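Local coordinates for peridinin-chlorophyll A protein (Amphidinium carterae, PDB 2C9E) that probably serves as a water-soluble light-harvesting antenna for blue-green light, binding peridinin, chlorophyll a and a galactolipid inside an all-helical shell, at residues 24-29 and 206-211; 285-288 and 292-295. All coordinates share one frame; numbering follows the deposited sequence.

Interaction 1. Residues 24-29 and 206-211. With PID (peridinin), chain D.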
ATOM      1  N   GLY A  24       1.128  -9.474  13.931  1.00 22.97           N
ATOM      2  CA  GLY A  24       1.215 -10.526  12.958  1.00 22.92           C
ATOM      3  C   GLY A  24       0.011 -11.426  12.721  1.00 22.72           C
ATOM      4  O   GLY A  24       0.017 -12.159  11.731  1.00 21.51           O
ATOM      5  N   GLY A  25      -1.004 -11.368  13.579  1.00 22.54           N
ATOM      6  CA  GLY A  25      -2.130 -12.266  13.414  1.00 25.06           C
ATOM      7  C   GLY A  25      -3.308 -11.729  12.622  1.00 28.07           C
ATOM      8  O   GLY A  25      -3.214 -10.668  11.952  1.00 26.29           O
ATOM      9  N   SER A  26      -4.425 -12.470  12.672  1.00 28.21           N
ATOM     10  CA  SER A  26      -5.612 -12.021  11.952  1.00 27.27           C
ATOM     11  C   SER A  26      -6.349 -11.113  12.881  1.00 26.12           C
ATOM     12  O   SER A  26      -7.360 -11.485  13.413  1.00 27.41           O
ATOM     13  CB  SER A  26      -6.557 -13.154  11.566  1.00 26.52           C
ATOM     14  OG  SER A  26      -7.623 -12.619  10.717  1.00 25.96           O
ATOM     15  N   SER A  27      -5.839  -9.919  13.081  1.00 23.67           N
ATOM     16  CA  SER A  27      -6.487  -8.989  13.980  1.00 23.13           C
ATOM     17  C   SER A  27      -7.800  -8.425  13.396  1.00 23.06           C
ATOM     18  O   SER A  27      -8.329  -8.898  12.404  1.00 24.06           O
ATOM     19  CB  SER A  27      -5.532  -7.826  14.271  1.00 23.57           C
ATOM     20  OG  SER A  27      -5.251  -7.139  13.058  1.00 23.91           O
ATOM     21  N   ALA A  28      -8.327  -7.419  14.048  1.00 20.77           N
ATOM     22  CA  ALA A  28      -9.529  -6.798  13.589  1.00 22.26           C
ATOM     23  C   ALA A  28      -9.163  -6.044  12.293  1.00 22.84           C
ATOM     24  O   ALA A  28     -10.012  -5.846  11.413  1.00 22.38           O
ATOM     25  CB  ALA A  28     -10.043  -5.851  14.664  1.00 21.39           C
ATOM     26  N   ILE A  29      -7.891  -5.653  12.162  1.00 21.29           N
ATOM     27  CA  ILE A  29      -7.447  -4.950  10.964  1.00 19.40           C
ATOM     28  C   ILE A  29      -7.397  -5.905   9.770  1.00 19.52           C
ATOM     29  O   ILE A  29      -7.925  -5.589   8.711  1.00 18.81           O
ATOM     30  CB  ILE A  29      -6.060  -4.335  11.187  1.00 21.60           C
ATOM     31  CG1 ILE A  29      -6.180  -3.222  12.208  1.00 22.65           C
ATOM     32  CG2 ILE A  29      -5.477  -3.778   9.912  1.00 18.07           C
ATOM     33  CD1 ILE A  29      -6.528  -1.905  11.601  1.00 27.67           C
ATOM     34  N   TYR A 206      -6.558 -14.259   1.473  1.00 22.94           N
ATOM     35  CA  TYR A 206      -5.107 -14.149   1.687  1.00 21.68           C
ATOM     36  C   TYR A 206      -4.801 -13.040   2.708  1.00 21.88           C
ATOM     37  O   TYR A 206      -4.085 -13.248   3.703  1.00 21.16           O
ATOM     38  CB  TYR A 206      -4.409 -13.844   0.358  1.00 20.62           C
ATOM     39  CG  TYR A 206      -2.904 -13.822   0.475  1.00 22.20           C
ATOM     40  CD1 TYR A 206      -2.184 -15.000   0.565  1.00 20.64           C
ATOM     41  CD2 TYR A 206      -2.206 -12.608   0.612  1.00 22.26           C
ATOM     42  CE1 TYR A 206      -0.801 -14.997   0.808  1.00 21.13           C
ATOM     43  CE2 TYR A 206      -0.806 -12.589   0.847  1.00 21.47           C
ATOM     44  CZ  TYR A 206      -0.122 -13.791   0.943  1.00 23.53           C
ATOM     45  OH  TYR A 206       1.246 -13.785   1.145  1.00 23.82           O
ATOM     46  N   ILE A 207      -5.378 -11.860   2.489  1.00 20.78           N
ATOM     47  CA  ILE A 207      -5.173 -10.746   3.389  1.00 20.66           C
ATOM     48  C   ILE A 207      -5.637 -11.074   4.817  1.00 22.70           C
ATOM     49  O   ILE A 207      -4.973 -10.735   5.801  1.00 22.43           O
ATOM     50  CB  ILE A 207      -5.930  -9.508   2.864  1.00 21.75           C
ATOM     51  CG1 ILE A 207      -5.267  -9.015   1.554  1.00 20.25           C
ATOM     52  CG2 ILE A 207      -6.043  -8.451   3.959  1.00 16.89           C
ATOM     53  CD1 ILE A 207      -6.050  -7.891   0.855  1.00 18.00           C
ATOM     54  N   GLU A 208      -6.778 -11.733   4.937  1.00 22.47           N
ATOM     55  CA  GLU A 208      -7.315 -12.103   6.247  1.00 24.80           C
ATOM     56  C   GLU A 208      -6.487 -13.123   7.065  1.00 24.56           C
ATOM     57  O   GLU A 208      -6.328 -13.010   8.311  1.00 22.04           O
ATOM     58  CB  GLU A 208      -8.701 -12.711   6.064  1.00 27.94           C
ATOM     59  CG  GLU A 208      -9.422 -12.914   7.356  1.00 34.25           C
ATOM     60  CD  GLU A 208     -10.632 -13.832   7.253  1.00 37.48           C
ATOM     61  OE1 GLU A 208     -11.331 -13.869   6.200  1.00 41.18           O
ATOM     62  OE2 GLU A 208     -10.895 -14.508   8.261  1.00 40.20           O
ATOM     63  N   THR A 209      -5.939 -14.109   6.365  1.00 24.26           N
ATOM     64  CA  THR A 209      -5.251 -15.197   7.047  1.00 24.00           C
ATOM     65  C   THR A 209      -3.779 -15.426   6.778  1.00 25.01           C
ATOM     66  O   THR A 209      -3.163 -16.186   7.502  1.00 26.19           O
ATOM     67  CB  THR A 209      -5.925 -16.534   6.685  1.00 24.12           C
ATOM     68  OG1 THR A 209      -5.727 -16.742   5.279  1.00 25.20           O
ATOM     69  CG2 THR A 209      -7.475 -16.525   6.952  1.00 23.26           C
ATOM     70  N   ALA A 210      -3.212 -14.822   5.745  1.00 25.29           N
ATOM     71  CA  ALA A 210      -1.829 -15.100   5.390  1.00 24.32           C
ATOM     72  C   ALA A 210      -0.806 -14.861   6.474  1.00 25.11           C
ATOM     73  O   ALA A 210      -0.035 -15.743   6.838  1.00 25.56           O
ATOM     74  CB  ALA A 210      -1.445 -14.314   4.146  1.00 23.44           C
ATOM     75  N   SER A 211      -0.782 -13.656   6.996  1.00 26.70           N
ATOM     76  CA  SER A 211       0.195 -13.335   8.016  1.00 26.22           C
ATOM     77  C   SER A 211       0.138 -14.237   9.236  1.00 25.75           C
ATOM     78  O   SER A 211       1.169 -14.717   9.713  1.00 24.72           O
ATOM     79  CB  SER A 211       0.019 -11.878   8.463  1.00 25.78           C
ATOM     80  OG  SER A 211       0.955 -11.507   9.457  1.00 22.95           O
TER
HETATM   81  C1  PID D1329     -12.462   5.356  20.496  1.00 21.75           C
HETATM   82  C2  PID D1329     -13.540   5.980  21.385  1.00 22.84           C
HETATM   83  C3  PID D1329     -13.078   7.373  21.819  1.00 25.23           C
HETATM   84  C4  PID D1329     -11.786   7.229  22.632  1.00 24.62           C
HETATM   85  C5  PID D1329     -10.597   6.744  21.796  1.00 23.98           C
HETATM   86  C6  PID D1329     -10.985   5.682  20.755  1.00 23.30           C
HETATM   87  C7  PID D1329      -9.977   4.764  20.436  1.00 24.02           C
HETATM   88  C8  PID D1329      -9.285   4.676  19.228  1.00 20.60           C
HETATM   89  C9  PID D1329      -8.273   3.751  18.948  1.00 26.44           C
HETATM   90  C10 PID D1329      -7.762   2.764  19.789  1.00 26.03           C
HETATM   91  C11 PID D1329      -7.634   3.647  17.779  1.00 23.63           C
HETATM   92  C12 PID D1329      -6.786   2.617  17.838  1.00 24.40           C
HETATM   93  C13 PID D1329      -6.122   2.095  16.725  1.00 21.25           C
HETATM   94  C14 PID D1329      -5.264   0.993  16.654  1.00 20.26           C
HETATM   95  C15 PID D1329      -4.766   0.602  15.408  1.00 18.47           C
HETATM   96  C16 PID D1329      -3.985  -0.528  15.157  1.00 22.16           C
HETATM   97  C17 PID D1329      -3.625  -0.851  13.846  1.00 22.43           C
HETATM   98  C18 PID D1329      -2.955  -2.021  13.486  1.00 21.55           C
HETATM   99  C19 PID D1329      -2.673  -2.334  12.154  1.00 19.04           C
HETATM  100  C20 PID D1329      -2.106  -3.562  11.801  1.00 19.92           C
HETATM  101  C21 PID D1329      -1.818  -4.010  10.511  1.00 19.41           C
HETATM  102  C22 PID D1329      -1.326  -5.304  10.320  1.00 18.47           C
HETATM  103  C23 PID D1329      -1.038  -5.888   9.182  1.00 19.06           C
HETATM  104  C24 PID D1329      -0.819  -6.553   8.070  1.00 19.08           C
HETATM  105  C25 PID D1329       0.555  -6.591   7.377  1.00 20.32           C
HETATM  106  C26 PID D1329       0.446  -6.696   5.851  1.00 17.18           C
HETATM  107  C27 PID D1329      -0.527  -7.782   5.381  1.00 21.66           C
HETATM  108  C28 PID D1329      -1.913  -7.440   5.942  1.00 19.67           C
HETATM  109  C29 PID D1329      -1.944  -7.420   7.476  1.00 20.99           C
HETATM  110  C30 PID D1329      -0.940  -8.776   3.234  1.00 23.06           C
HETATM  111  C31 PID D1329      -0.672  -8.811   1.730  1.00 20.38           C
HETATM  112  CM1 PID D1329     -12.855   4.007  19.893  1.00 19.34           C
HETATM  113  CM2 PID D1329      -9.559   6.200  22.782  1.00 24.03           C
HETATM  114  CM3 PID D1329      -9.988   7.951  21.076  1.00 24.81           C
HETATM  115  CM4 PID D1329      -4.919   0.191  17.913  1.00 17.56           C
HETATM  116  CM5 PID D1329      -1.983  -3.073   9.310  1.00 17.32           C
HETATM  117  CM6 PID D1329       1.375  -5.336   7.690  1.00 14.32           C
HETATM  118  CM7 PID D1329       1.304  -7.818   7.907  1.00 17.93           C
HETATM  119  CM8 PID D1329      -3.324  -6.914   7.907  1.00 19.46           C
HETATM  120  O1  PID D1329     -11.722   6.243  19.656  1.00 23.57           O
HETATM  121  O2  PID D1329     -14.081   7.953  22.656  1.00 26.44           O
HETATM  122  O3  PID D1329      -8.013   2.605  20.986  1.00 26.07           O
HETATM  123  O4  PID D1329      -6.829   2.053  19.086  1.00 23.77           O
HETATM  124  O5  PID D1329      -1.764  -8.758   7.950  1.00 21.41           O
HETATM  125  O6  PID D1329      -0.470  -7.710   3.943  1.00 22.90           O
HETATM  126  O7  PID D1329      -1.502  -9.728   3.776  1.00 21.92           O
HETATM  127  O   HOH W   1      -9.141 -15.228  10.601  1.00 39.71           O

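Interaction 2. Residues 285-288 and 292-295. With DGD (digalactosyl diacyl glycerol (dgdg)), chain K.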
ATOM      1  N   ALA A 285      13.073 -11.366  -6.825  1.00 26.65           N
ATOM      2  CA  ALA A 285      12.986 -12.145  -5.607  1.00 26.22           C
ATOM      3  C   ALA A 285      11.686 -11.995  -4.810  1.00 24.95           C
ATOM      4  O   ALA A 285      11.385 -12.844  -3.997  1.00 24.63           O
ATOM      5  CB  ALA A 285      14.213 -11.846  -4.688  1.00 23.09           C
ATOM      6  N   LEU A 286      10.926 -10.922  -5.016  1.00 26.15           N
ATOM      7  CA  LEU A 286       9.689 -10.765  -4.259  1.00 26.82           C
ATOM      8  C   LEU A 286       8.724 -11.923  -4.558  1.00 27.79           C
ATOM      9  O   LEU A 286       7.888 -12.303  -3.708  1.00 27.56           O
ATOM     10  CB  LEU A 286       9.044  -9.419  -4.570  1.00 26.45           C
ATOM     11  CG  LEU A 286       9.889  -8.205  -4.154  1.00 26.80           C
ATOM     12  CD1 LEU A 286       9.112  -6.922  -4.287  1.00 24.24           C
ATOM     13  CD2 LEU A 286      10.309  -8.381  -2.722  1.00 26.39           C
ATOM     14  N   LEU A 287       8.866 -12.508  -5.746  1.00 26.89           N
ATOM     15  CA  LEU A 287       8.026 -13.618  -6.110  1.00 27.71           C
ATOM     16  C   LEU A 287       8.012 -14.664  -4.999  1.00 28.90           C
ATOM     17  O   LEU A 287       6.956 -15.255  -4.704  1.00 29.16           O
ATOM     18  CB  LEU A 287       8.504 -14.241  -7.425  1.00 29.92           C
ATOM     19  CG  LEU A 287       7.656 -15.294  -8.152  1.00 29.65           C
ATOM     20  CD1 LEU A 287       7.904 -16.636  -7.619  1.00 33.17           C
ATOM     21  CD2 LEU A 287       6.197 -14.965  -8.030  1.00 29.36           C
ATOM     22  N   THR A 288       9.146 -14.900  -4.345  1.00 27.99           N
ATOM     23  CA  THR A 288       9.127 -15.937  -3.311  1.00 28.72           C
ATOM     24  C   THR A 288       9.290 -15.389  -1.904  1.00 28.21           C
ATOM     25  O   THR A 288       9.627 -16.136  -1.007  1.00 26.59           O
ATOM     26  CB  THR A 288      10.225 -16.989  -3.520  1.00 28.68           C
ATOM     27  OG1 THR A 288      11.480 -16.333  -3.449  1.00 28.79           O
ATOM     28  CG2 THR A 288      10.100 -17.670  -4.884  1.00 29.45           C
ATOM     29  N   GLY A 292       2.780 -18.351   1.551  1.00 22.87           N
ATOM     30  CA  GLY A 292       1.644 -18.822   0.772  1.00 24.92           C
ATOM     31  C   GLY A 292       1.386 -18.192  -0.601  1.00 25.81           C
ATOM     32  O   GLY A 292       0.300 -18.284  -1.103  1.00 26.19           O
ATOM     33  N   ASN A 293       2.362 -17.563  -1.236  1.00 26.60           N
ATOM     34  CA  ASN A 293       2.076 -16.960  -2.520  1.00 26.88           C
ATOM     35  C   ASN A 293       1.833 -17.932  -3.652  1.00 26.92           C
ATOM     36  O   ASN A 293       0.998 -17.673  -4.494  1.00 26.41           O
ATOM     37  CB  ASN A 293       3.176 -15.980  -2.929  1.00 26.63           C
ATOM     38  CG  ASN A 293       2.816 -15.206  -4.179  1.00 26.45           C
ATOM     39  OD1 ASN A 293       1.706 -14.648  -4.280  1.00 23.52           O
ATOM     40  ND2 ASN A 293       3.758 -15.151  -5.148  1.00 25.01           N
ATOM     41  N   ALA A 294       2.564 -19.046  -3.674  1.00 26.94           N
ATOM     42  CA  ALA A 294       2.385 -20.036  -4.727  1.00 26.83           C
ATOM     43  C   ALA A 294       0.975 -20.566  -4.694  1.00 25.02           C
ATOM     44  O   ALA A 294       0.375 -20.751  -5.732  1.00 26.03           O
ATOM     45  CB  ALA A 294       3.378 -21.192  -4.554  1.00 26.10           C
ATOM     46  N   ASP A 295       0.458 -20.830  -3.502  1.00 24.04           N
ATOM     47  CA  ASP A 295      -0.879 -21.341  -3.369  1.00 23.82           C
ATOM     48  C   ASP A 295      -1.897 -20.276  -3.738  1.00 23.27           C
ATOM     49  O   ASP A 295      -2.956 -20.594  -4.216  1.00 20.70           O
ATOM     50  CB  ASP A 295      -1.148 -21.792  -1.944  1.00 28.73           C
ATOM     51  CG  ASP A 295      -0.441 -23.099  -1.588  1.00 30.17           C
ATOM     52  OD1 ASP A 295      -0.039 -23.859  -2.471  1.00 30.17           O
ATOM     53  OD2 ASP A 295      -0.308 -23.362  -0.389  1.00 33.19           O
TER
HETATM   54  C1A DGD K1336       3.082 -12.845  -8.477  1.00 25.12           C
HETATM   55  C2A DGD K1336       2.451 -11.646  -7.755  1.00 24.63           C
HETATM   56  C3A DGD K1336       2.747 -11.620  -6.249  1.00 25.02           C
HETATM   57  C4A DGD K1336       4.205 -11.223  -5.936  1.00 25.44           C
HETATM   58  C5A DGD K1336       4.369 -10.782  -4.484  1.00 25.52           C
HETATM   59  C6A DGD K1336       4.778  -9.320  -4.214  1.00 26.65           C
HETATM   60  C7A DGD K1336       4.141  -8.254  -5.100  1.00 27.67           C
HETATM   61  C8A DGD K1336       3.529  -7.076  -4.285  1.00 26.28           C
HETATM   62  C9A DGD K1336       2.605  -6.217  -5.198  1.00 24.78           C
HETATM   63  CAA DGD K1336       1.130  -6.593  -5.136  1.00 24.12           C
HETATM   64  CBA DGD K1336       0.167  -5.382  -4.877  1.00 24.48           C
HETATM   65  CCA DGD K1336       0.812  -3.942  -5.016  1.00 25.49           C
HETATM   66  CDA DGD K1336       0.971  -3.310  -3.624  1.00 27.09           C
HETATM   67  CEA DGD K1336       1.358  -1.863  -3.643  1.00 30.25           C
HETATM   68  CFA DGD K1336       0.198  -0.835  -3.573  1.00 30.61           C
HETATM   69  CGA DGD K1336       0.785   0.557  -3.147  1.00 27.68           C
HETATM   70  CHA DGD K1336      -0.278   1.552  -2.638  1.00 27.59           C
HETATM   71  CIA DGD K1336      -1.217   0.966  -1.556  1.00 22.37           C
HETATM   72  O1A DGD K1336       3.063 -13.963  -7.908  1.00 24.88           O
HETATM   73  C1B DGD K1336       1.847 -13.898 -12.789  1.00 29.51           C
HETATM   74  C2B DGD K1336       1.854 -13.898 -14.331  1.00 28.58           C
HETATM   75  C3B DGD K1336       0.435 -13.867 -14.909  1.00 29.25           C
HETATM   76  C4B DGD K1336       0.407 -13.909 -16.439  1.00 27.67           C
HETATM   77  C5B DGD K1336      -1.001 -13.605 -16.989  1.00 27.82           C
HETATM   78  C6B DGD K1336      -2.099 -14.553 -16.436  1.00 28.98           C
HETATM   79  C7B DGD K1336      -3.417 -13.819 -16.236  1.00 26.62           C
HETATM   80  C8B DGD K1336      -3.263 -12.535 -15.397  1.00 29.01           C
HETATM   81  C9B DGD K1336      -4.506 -11.651 -15.549  1.00 29.83           C
HETATM   82  CAB DGD K1336      -4.722 -10.683 -14.350  1.00 28.76           C
HETATM   83  CBB DGD K1336      -5.935  -9.801 -14.541  1.00 25.34           C
HETATM   84  CCB DGD K1336      -5.648  -8.466 -15.208  1.00 25.71           C
HETATM   85  CDB DGD K1336      -4.573  -7.641 -14.509  1.00 22.11           C
HETATM   86  CEB DGD K1336      -3.174  -7.871 -15.144  1.00 23.38           C
HETATM   87  CFB DGD K1336      -2.156  -7.815 -14.030  1.00 20.99           C
HETATM   88  CGB DGD K1336      -0.987  -8.630 -14.255  1.00 23.27           C
HETATM   89  CHB DGD K1336      -1.157 -10.023 -13.753  1.00 24.96           C
HETATM   90  CIB DGD K1336       0.205 -10.696 -13.808  1.00 30.69           C
HETATM   91  O1B DGD K1336       1.103 -13.098 -12.164  1.00 27.22           O
HETATM   92  O1G DGD K1336       3.064 -12.757  -9.859  1.00 25.14           O
HETATM   93  C1G DGD K1336       3.683 -13.798 -10.585  1.00 26.91           C
HETATM   94  C2G DGD K1336       2.589 -14.856 -10.791  1.00 30.15           C
HETATM   95  O2G DGD K1336       2.207 -15.022 -12.173  1.00 27.76           O
HETATM   96  C3G DGD K1336       3.098 -16.219 -10.286  1.00 30.16           C
HETATM   97  O3G DGD K1336       4.316 -16.502 -11.006  1.00 30.44           O
HETATM   98  C1D DGD K1336       4.247 -17.645 -11.855  1.00 31.23           C
HETATM   99  C2D DGD K1336       5.548 -17.622 -12.673  1.00 31.10           C
HETATM  100  O2D DGD K1336       5.594 -16.440 -13.485  1.00 30.20           O
HETATM  101  C3D DGD K1336       5.576 -18.872 -13.565  1.00 30.87           C
HETATM  102  O3D DGD K1336       6.792 -18.914 -14.300  1.00 31.23           O
HETATM  103  C4D DGD K1336       5.462 -20.128 -12.696  1.00 32.03           C
HETATM  104  O4D DGD K1336       6.654 -20.295 -11.932  1.00 31.83           O
HETATM  105  C5D DGD K1336       4.260 -19.986 -11.736  1.00 30.90           C
HETATM  106  O5D DGD K1336       3.837 -22.294 -11.631  1.00 35.03           O
HETATM  107  C6D DGD K1336       4.204 -21.192 -10.836  1.00 31.34           C
HETATM  108  O6D DGD K1336       4.338 -18.811 -10.941  1.00 31.35           O
HETATM  109  C1E DGD K1336       4.834 -23.324 -11.517  1.00 36.59           C
HETATM  110  C2E DGD K1336       4.601 -24.377 -12.629  1.00 38.21           C
HETATM  111  O2E DGD K1336       4.629 -23.726 -13.912  1.00 42.17           O
HETATM  112  C3E DGD K1336       3.209 -25.002 -12.455  1.00 39.65           C
HETATM  113  O3E DGD K1336       3.088 -26.134 -13.317  1.00 39.01           O
HETATM  114  C4E DGD K1336       2.894 -25.379 -10.962  1.00 38.76           C
HETATM  115  O4E DGD K1336       3.589 -26.574 -10.588  1.00 42.39           O
HETATM  116  C5E DGD K1336       3.305 -24.219 -10.020  1.00 36.83           C
HETATM  117  O6E DGD K1336       4.695 -23.888 -10.202  1.00 36.75           O
HETATM  118  C6E DGD K1336       3.037 -24.590  -8.559  1.00 37.01           C
HETATM  119  O5E DGD K1336       3.310 -23.522  -7.661  1.00 34.64           O

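Interaction 1. Residues 24-29 and 206-211
Gly-24 and Ser-26 meet Ser-211 and Glu-208 where the loop leading into helix 28-39 runs back along helix 201-213, joining the two regions that match the peridinin-chlorophyll protein family, one segment in each. The touching parts run nearly antiparallel, 158° apart, and two serine hydroxyls, one from each side, pin them together. Ser-211 can be followed outward. Ser-211 CB passes 3.3 Å from Gly-24 O. On the pigment side, Ser-211 CB packs 3.6 Å from peridinin atom O5. With chi1 at 180° the hydroxyl is anti to the backbone N, which carries Ser-211 OG onward to Gly-24 O in a short bond of 2.5 Å. The donor is tilted from the plane of that carbonyl. Ile-29, just inside helix 28-39, lies alongside the polyene of the same pigment, its CG2 3.6 Å from methyl CM5, while Ile-207 also lines this pocket and a chlorophyll a pocket. The second bond points the other way: Ser-26, the centre of an inverse gamma turn, donates OG to Glu-208 O. Glu-208 reaches outward, its OE1 paired with Lys-205, and a water donates both to Glu-208 OE2 and to Ser-26 OG, at 3.0 Å each.

Interaction 2. Residues 285-288 and 292-295
The pocket for digalactosyl diacyl glycerol is lined here by the loop after helix 280-285 and the first turn of helix 293-302, and one amide joins protein to protein and protein to lipid. Asn-293 ND2 donates to Leu-287 O at 3.2 Å, lying in the carbonyl plane on a lone pair, although the hydrogen bond is bent, with an N-H...O angle of 143°, and the acceptor is tilted from the asparagine amide plane. Asn-293 ND2 makes a much straighter bond, 168°, to the ester carbonyl oxygen O1A of the lipid, 3.1 Å away. Both acceptors are thus gripped by one NH2 group, while Asn-293 OD1 is bonded to Gln-297 NE2 one turn along the helix; amide rotation is thereby fixed from both ends. CG lies anti to the backbone N (chi1 -173°), an orientation that carries the amide across to the loop. Leu-287 adds a nonpolar flank: its CD2 stands 3.3 Å from lipid O1A and 3.8 Å from Asn-293 ND2. Replacing Asn-293 with a leucine would probably leave both Leu-287 O and the ester carbonyl oxygen of the lipid without this donor, and Gln-297 without this acceptor. Farther out, Ala-294 CB lies 3.9 Å from the sugar oxygen O5E. Gly-292, with positive phi, occupies the N-cap position of helix 293-302. Leu-286 O comes near the lipid acyl chain at C5A, while the Leu-286 side chain, turned from the amide, ties the loop to Lys-224, Thr-225 and Val-228 of helix 215-231.

Along the chain the two contacts come in series: the segments of interaction 1 lie 177 residues apart at their closest ends, and it closes before interaction 2 opens as a local loop-to-helix contact. Their centres are about 17 Å apart, yet they touch directly, Tyr-206 CE1 of interaction 1 packing 4.0 Å from Gly-292 O of interaction 2, and the Tyr-206 hydroxyl is hydrogen-bonded to Pro-291 O beside it. Helix 215-231 is a shared neighbour, meeting Tyr-206 and Ser-211 through Met-218 and Leu-286 through three other residues. Tyr-206 and Asn-293 line the same chlorophyll a pocket. The pair illustrates how short polar contacts in an all-helical protein can border pigment and lipid sites together.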